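Local atomic coordinates of regulating synaptic membrane exocytosis protein 2 (Rattus norvegicus, PDB entry 2BWQ), a protein that probably acts at the presynaptic active zone in neurotransmitter release, as a Rab3-interacting scaffold that carries this C2 domain. Residues A[38-50]-A[84-96]. Numbering follows the deposited sequence.
Sequences PRNPYVKIYFLPD and FRERMLEITLWDQ
V43, I45 and F47 of strand 41-48 interleave with L89, I91 and L93 of strand 88-95, the central antiparallel pair in one sheet of the C2 beta-sandwich; Y42/W94, K44/T92, Y46/E90 and L48/M88 each exchange two backbone hydrogen bonds. Their side chains face the second sheet, where W70, V22 and I24 close over them. Packing here is tight: V43 CG1 lies 3.7 Å from I91 CG2, and L89 CD2 sits between F47 CD1 and I45 CG2. The other face points away from the sandwich. It is looser at partly exposed K44 and E90, NZ and OE2 staying 5.8 Å apart, though L48 CD1 meets M88 CE at 3.8 Å. The closest side-chain packing on this face is at Y42: CG lies between the backbone N and the carbonyl carbon (chi1 68°), and the ring leans over strand 88-95, W94 CB resting on one face, 3.4 Å from CZ, and Q96 CB at the edge. W94 NE1 donates to T92 OG1 along its own strand. At the P41/D95 end, D95 OD2 takes R39 NH1 in a salt bridge; R39 NE is held by the P31 carbonyl, and NH1 also pairs with E105. D95 OD1, shared with R33, accepts N40 N at 2.9 Å, nearly straight at 176° and on its anti side.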
loop_
_atom_site.group_PDB
_atom_site.type_symbol
_atom_site.label_atom_id
_atom_site.label_comp_id
_atom_site.label_asym_id
_atom_site.label_seq_id
_atom_site.Cartn_x
_atom_site.Cartn_y
_atom_site.Cartn_z
ATOM N N PRO A 38 -7.850 14.015 -13.977
ATOM C CA PRO A 38 -7.027 13.260 -13.057
ATOM C C PRO A 38 -7.869 12.570 -11.961
ATOM O O PRO A 38 -9.095 12.655 -11.947
ATOM C CB PRO A 38 -6.118 14.338 -12.462
ATOM C CG PRO A 38 -6.979 15.587 -12.494
ATOM C CD PRO A 38 -7.812 15.472 -13.744
ATOM N N ARG A 39 -7.168 11.849 -11.094
ATOM C CA ARG A 39 -7.762 11.017 -10.063
ATOM C C ARG A 39 -7.808 11.761 -8.713
ATOM O O ARG A 39 -7.107 12.738 -8.521
ATOM C CB ARG A 39 -6.835 9.779 -9.926
ATOM C CG ARG A 39 -6.714 8.904 -11.198
ATOM C CD ARG A 39 -8.044 8.336 -11.592
ATOM N NE ARG A 39 -7.943 7.519 -12.807
ATOM C CZ ARG A 39 -8.873 6.658 -13.225
ATOM N NH1 ARG A 39 -10.030 6.513 -12.562
ATOM N NH2 ARG A 39 -8.625 5.980 -14.342
ATOM N N ASN A 40 -8.559 11.202 -7.778
ATOM C CA ASN A 40 -8.506 11.556 -6.365
ATOM C C ASN A 40 -8.089 10.321 -5.614
ATOM O O ASN A 40 -8.936 9.575 -5.106
ATOM C CB ASN A 40 -9.869 12.009 -5.821
ATOM C CG ASN A 40 -10.432 13.186 -6.580
ATOM O OD1 ASN A 40 -9.727 14.184 -6.903
ATOM N ND2 ASN A 40 -11.742 13.098 -6.871
ATOM N N PRO A 41 -6.792 10.028 -5.630
ATOM C CA PRO A 41 -6.363 8.687 -5.164
ATOM C C PRO A 41 -6.147 8.530 -3.652
ATOM O O PRO A 41 -5.667 9.463 -2.970
ATOM C CB PRO A 41 -5.075 8.436 -5.974
ATOM C CG PRO A 41 -4.516 9.838 -6.186
ATOM C CD PRO A 41 -5.681 10.794 -6.214
ATOM N N TYR A 42 -6.465 7.319 -3.170
ATOM C CA TYR A 42 -6.074 6.893 -1.815
ATOM C C TYR A 42 -5.682 5.450 -1.875
ATOM O O TYR A 42 -6.077 4.727 -2.756
ATOM C CB TYR A 42 -7.148 7.171 -0.756
ATOM C CG TYR A 42 -8.392 6.316 -0.920
ATOM C CD1 TYR A 42 -8.500 5.069 -0.236
ATOM C CD2 TYR A 42 -9.501 6.806 -1.634
ATOM C CE1 TYR A 42 -9.658 4.303 -0.330
ATOM C CE2 TYR A 42 -10.657 6.006 -1.757
ATOM C CZ TYR A 42 -10.709 4.789 -1.054
ATOM O OH TYR A 42 -11.881 4.040 -1.117
ATOM N N VAL A 43 -4.922 5.059 -0.849
ATOM C CA VAL A 43 -4.505 3.672 -0.671
ATOM C C VAL A 43 -5.120 3.094 0.579
ATOM O O VAL A 43 -5.190 3.760 1.586
ATOM C CB VAL A 43 -2.973 3.591 -0.550
ATOM C CG1 VAL A 43 -2.521 2.160 -0.283
ATOM C CG2 VAL A 43 -2.319 3.992 -1.875
ATOM N N LYS A 44 -5.621 1.869 0.473
ATOM C CA LYS A 44 -6.120 1.064 1.604
ATOM C C LYS A 44 -5.204 -0.122 1.790
ATOM O O LYS A 44 -4.740 -0.723 0.800
ATOM C CB LYS A 44 -7.533 0.569 1.280
ATOM C CG LYS A 44 -8.163 -0.189 2.408
ATOM C CD LYS A 44 -9.698 -0.313 2.184
ATOM C CE LYS A 44 -10.017 -1.158 0.950
ATOM N NZ LYS A 44 -11.495 -1.287 0.725
ATOM N N ILE A 45 -4.911 -0.408 3.055
ATOM C CA ILE A 45 -4.095 -1.579 3.352
ATOM C C ILE A 45 -4.781 -2.443 4.368
ATOM O O ILE A 45 -5.234 -1.927 5.416
ATOM C CB ILE A 45 -2.716 -1.217 3.820
ATOM C CG1 ILE A 45 -2.037 -0.324 2.773
ATOM C CG2 ILE A 45 -1.889 -2.505 4.049
ATOM C CD1 ILE A 45 -0.454 -0.032 2.832
ATOM N N TYR A 46 -4.894 -3.727 4.097
ATOM C CA TYR A 46 -5.267 -4.748 5.086
ATOM C C TYR A 46 -4.089 -5.646 5.311
ATOM O O TYR A 46 -3.410 -6.156 4.396
ATOM C CB TYR A 46 -6.425 -5.608 4.626
ATOM C CG TYR A 46 -7.795 -5.051 4.836
ATOM C CD1 TYR A 46 -8.350 -5.044 6.097
ATOM C CD2 TYR A 46 -8.555 -4.538 3.781
ATOM C CE1 TYR A 46 -9.617 -4.560 6.309
ATOM C CE2 TYR A 46 -9.850 -4.043 4.008
ATOM C CZ TYR A 46 -10.336 -4.060 5.264
ATOM O OH TYR A 46 -11.638 -3.576 5.468
ATOM N N PHE A 47 -3.783 -5.866 6.589
ATOM C CA PHE A 47 -2.812 -6.860 7.022
ATOM C C PHE A 47 -3.611 -8.095 7.334
ATOM O O PHE A 47 -4.330 -8.129 8.343
ATOM C CB PHE A 47 -2.091 -6.341 8.293
ATOM C CG PHE A 47 -1.006 -7.191 8.749
ATOM C CD1 PHE A 47 -0.031 -7.652 7.854
ATOM C CD2 PHE A 47 -0.911 -7.503 10.118
ATOM C CE1 PHE A 47 1.016 -8.384 8.277
ATOM C CE2 PHE A 47 0.159 -8.268 10.586
ATOM C CZ PHE A 47 1.129 -8.702 9.637
ATOM N N LEU A 48 -3.519 -9.057 6.459
ATOM C CA LEU A 48 -4.397 -10.277 6.540
ATOM C C LEU A 48 -3.637 -11.460 7.070
ATOM O O LEU A 48 -2.423 -11.520 6.983
ATOM C CB LEU A 48 -4.912 -10.602 5.155
ATOM C CG LEU A 48 -5.768 -9.492 4.555
ATOM C CD1 LEU A 48 -6.112 -9.844 3.138
ATOM C CD2 LEU A 48 -7.052 -9.253 5.383
ATOM N N PRO A 49 -4.296 -12.456 7.668
ATOM C CA PRO A 49 -5.706 -12.504 7.919
ATOM C C PRO A 49 -6.222 -11.665 9.043
ATOM O O PRO A 49 -5.500 -10.868 9.711
ATOM C CB PRO A 49 -5.959 -13.987 8.256
ATOM C CG PRO A 49 -4.741 -14.486 8.733
ATOM C CD PRO A 49 -3.605 -13.673 8.132
ATOM N N ASP A 50 -7.499 -11.978 9.272
ATOM C CA ASP A 50 -8.457 -11.100 9.829
ATOM C C ASP A 50 -8.592 -9.807 9.059
ATOM O O ASP A 50 -7.828 -8.845 9.240
ATOM C CB ASP A 50 -8.337 -11.002 11.351
ATOM C CG ASP A 50 -9.039 -12.172 12.027
ATOM O OD1 ASP A 50 -9.175 -13.242 11.353
ATOM O OD2 ASP A 50 -9.507 -12.120 13.197
ATOM N N PHE A 84 5.032 -14.902 9.763
ATOM C CA PHE A 84 5.154 -14.310 8.402
ATOM C C PHE A 84 4.641 -15.240 7.315
ATOM O O PHE A 84 4.103 -14.706 6.346
ATOM C CB PHE A 84 6.603 -13.975 8.118
ATOM C CG PHE A 84 7.087 -12.681 8.748
ATOM C CD1 PHE A 84 6.305 -11.950 9.644
ATOM C CD2 PHE A 84 8.365 -12.252 8.454
ATOM C CE1 PHE A 84 6.832 -10.740 10.201
ATOM C CE2 PHE A 84 8.914 -11.074 9.036
ATOM C CZ PHE A 84 8.120 -10.353 9.884
ATOM N N ARG A 85 4.747 -16.561 7.444
ATOM C CA ARG A 85 4.244 -17.462 6.378
ATOM C C ARG A 85 2.750 -17.408 6.216
ATOM O O ARG A 85 2.214 -17.846 5.204
ATOM C CB ARG A 85 4.686 -18.916 6.605
ATOM C CG ARG A 85 6.137 -19.155 6.267
ATOM C CD ARG A 85 6.546 -20.646 6.305
ATOM N NE ARG A 85 8.000 -20.844 6.366
ATOM C CZ ARG A 85 8.648 -21.466 7.357
ATOM N NH1 ARG A 85 7.988 -21.995 8.391
ATOM N NH2 ARG A 85 9.972 -21.581 7.307
ATOM N N GLU A 86 2.084 -16.858 7.225
ATOM C CA GLU A 86 0.643 -16.777 7.291
ATOM C C GLU A 86 0.114 -15.340 7.260
ATOM O O GLU A 86 -0.993 -15.065 7.747
ATOM C CB GLU A 86 0.146 -17.469 8.571
ATOM C CG GLU A 86 0.446 -18.986 8.662
ATOM C CD GLU A 86 -0.123 -19.832 7.514
ATOM O OE1 GLU A 86 -0.953 -19.354 6.695
ATOM O OE2 GLU A 86 0.265 -21.021 7.411
ATOM N N ARG A 87 0.931 -14.386 6.799
ATOM C CA ARG A 87 0.486 -12.957 6.784
ATOM C C ARG A 87 0.815 -12.373 5.425
ATOM O O ARG A 87 1.830 -12.742 4.787
ATOM C CB ARG A 87 1.249 -12.091 7.830
ATOM C CG ARG A 87 1.006 -12.572 9.245
ATOM C CD ARG A 87 -0.418 -12.308 9.607
ATOM N NE ARG A 87 -0.630 -12.415 11.036
ATOM C CZ ARG A 87 -1.083 -13.521 11.577
ATOM N NH1 ARG A 87 -1.370 -14.582 10.801
ATOM N NH2 ARG A 87 -1.255 -13.595 12.896
ATOM N N MET A 88 -0.042 -11.458 5.002
ATOM C CA MET A 88 0.176 -10.713 3.769
ATOM C C MET A 88 -0.416 -9.341 3.853
ATOM O O MET A 88 -1.352 -9.106 4.626
ATOM C CB MET A 88 -0.403 -11.438 2.550
ATOM C CG MET A 88 -1.879 -11.561 2.565
ATOM S SD MET A 88 -2.364 -12.804 1.339
ATOM C CE MET A 88 -4.174 -12.625 1.455
ATOM N N LEU A 89 0.141 -8.421 3.093
ATOM C CA LEU A 89 -0.403 -7.081 2.994
ATOM C C LEU A 89 -1.155 -6.914 1.710
ATOM O O LEU A 89 -0.598 -7.108 0.625
ATOM C CB LEU A 89 0.760 -6.050 2.992
ATOM C CG LEU A 89 1.496 -5.929 4.314
ATOM C CD1 LEU A 89 2.823 -5.171 4.059
ATOM C CD2 LEU A 89 0.697 -5.133 5.340
ATOM N N GLU A 90 -2.457 -6.627 1.808
ATOM C CA GLU A 90 -3.287 -6.340 0.632
ATOM C C GLU A 90 -3.393 -4.836 0.486
ATOM O O GLU A 90 -3.989 -4.137 1.307
ATOM C CB GLU A 90 -4.684 -6.965 0.832
ATOM C CG GLU A 90 -5.640 -6.653 -0.322
ATOM C CD GLU A 90 -7.065 -6.711 0.157
ATOM O OE1 GLU A 90 -7.583 -7.805 0.258
ATOM O OE2 GLU A 90 -7.681 -5.630 0.355
ATOM N N ILE A 91 -2.733 -4.331 -0.538
ATOM C CA ILE A 91 -2.598 -2.885 -0.791
ATOM C C ILE A 91 -3.377 -2.541 -2.033
ATOM O O ILE A 91 -3.116 -3.090 -3.086
ATOM C CB ILE A 91 -1.100 -2.535 -0.948
ATOM C CG1 ILE A 91 -0.375 -2.954 0.339
ATOM C CG2 ILE A 91 -0.943 -1.027 -1.264
ATOM C CD1 ILE A 91 1.213 -3.042 0.119
ATOM N N THR A 92 -4.383 -1.693 -1.896
ATOM C CA THR A 92 -5.254 -1.338 -3.028
ATOM C C THR A 92 -5.301 0.143 -3.191
ATOM O O THR A 92 -5.299 0.902 -2.213
ATOM C CB THR A 92 -6.677 -1.946 -2.876
ATOM O OG1 THR A 92 -7.255 -1.547 -1.624
ATOM C CG2 THR A 92 -6.590 -3.464 -2.950
ATOM N N LEU A 93 -5.377 0.581 -4.469
ATOM C CA LEU A 93 -5.433 2.002 -4.807
ATOM C C LEU A 93 -6.824 2.266 -5.400
ATOM O O LEU A 93 -7.333 1.470 -6.180
ATOM C CB LEU A 93 -4.349 2.277 -5.854
ATOM C CG LEU A 93 -4.303 3.758 -6.284
ATOM C CD1 LEU A 93 -3.778 4.671 -5.181
ATOM C CD2 LEU A 93 -3.495 3.877 -7.554
ATOM N N TRP A 94 -7.384 3.437 -5.048
ATOM C CA TRP A 94 -8.768 3.805 -5.355
ATOM C C TRP A 94 -8.832 5.245 -5.813
ATOM O O TRP A 94 -8.081 6.080 -5.330
ATOM C CB TRP A 94 -9.666 3.664 -4.112
ATOM C CG TRP A 94 -9.651 2.283 -3.607
ATOM C CD1 TRP A 94 -8.776 1.775 -2.667
ATOM C CD2 TRP A 94 -10.494 1.169 -4.027
ATOM N NE1 TRP A 94 -9.019 0.438 -2.501
ATOM C CE2 TRP A 94 -10.059 0.029 -3.290
ATOM C CE3 TRP A 94 -11.565 1.002 -4.945
ATOM C CZ2 TRP A 94 -10.633 -1.253 -3.435
ATOM C CZ3 TRP A 94 -12.151 -0.311 -5.049
ATOM C CH2 TRP A 94 -11.671 -1.394 -4.323
ATOM N N ASP A 95 -9.769 5.516 -6.735
ATOM C CA ASP A 95 -10.143 6.881 -7.170
ATOM C C ASP A 95 -11.434 7.241 -6.465
ATOM O O ASP A 95 -12.472 6.579 -6.745
ATOM C CB ASP A 95 -10.343 6.821 -8.672
ATOM C CG ASP A 95 -10.608 8.170 -9.302
ATOM O OD1 ASP A 95 -10.463 9.223 -8.662
ATOM O OD2 ASP A 95 -11.062 8.200 -10.475
ATOM N N GLN A 96 -11.351 8.135 -5.468
ATOM C CA GLN A 96 -12.503 8.514 -4.621
ATOM C C GLN A 96 -13.408 9.553 -5.312
ATOM O O GLN A 96 -12.972 10.636 -5.689
ATOM C CB GLN A 96 -11.985 9.025 -3.251
ATOM C CG GLN A 96 -13.075 9.283 -2.187
ATOM C CD GLN A 96 -12.512 9.386 -0.750
ATOM O OE1 GLN A 96 -12.896 8.589 0.139
ATOM N NE2 GLN A 96 -11.702 10.385 -0.497
HETATM O O HOH W 1 -14.669 5.798 -0.208
#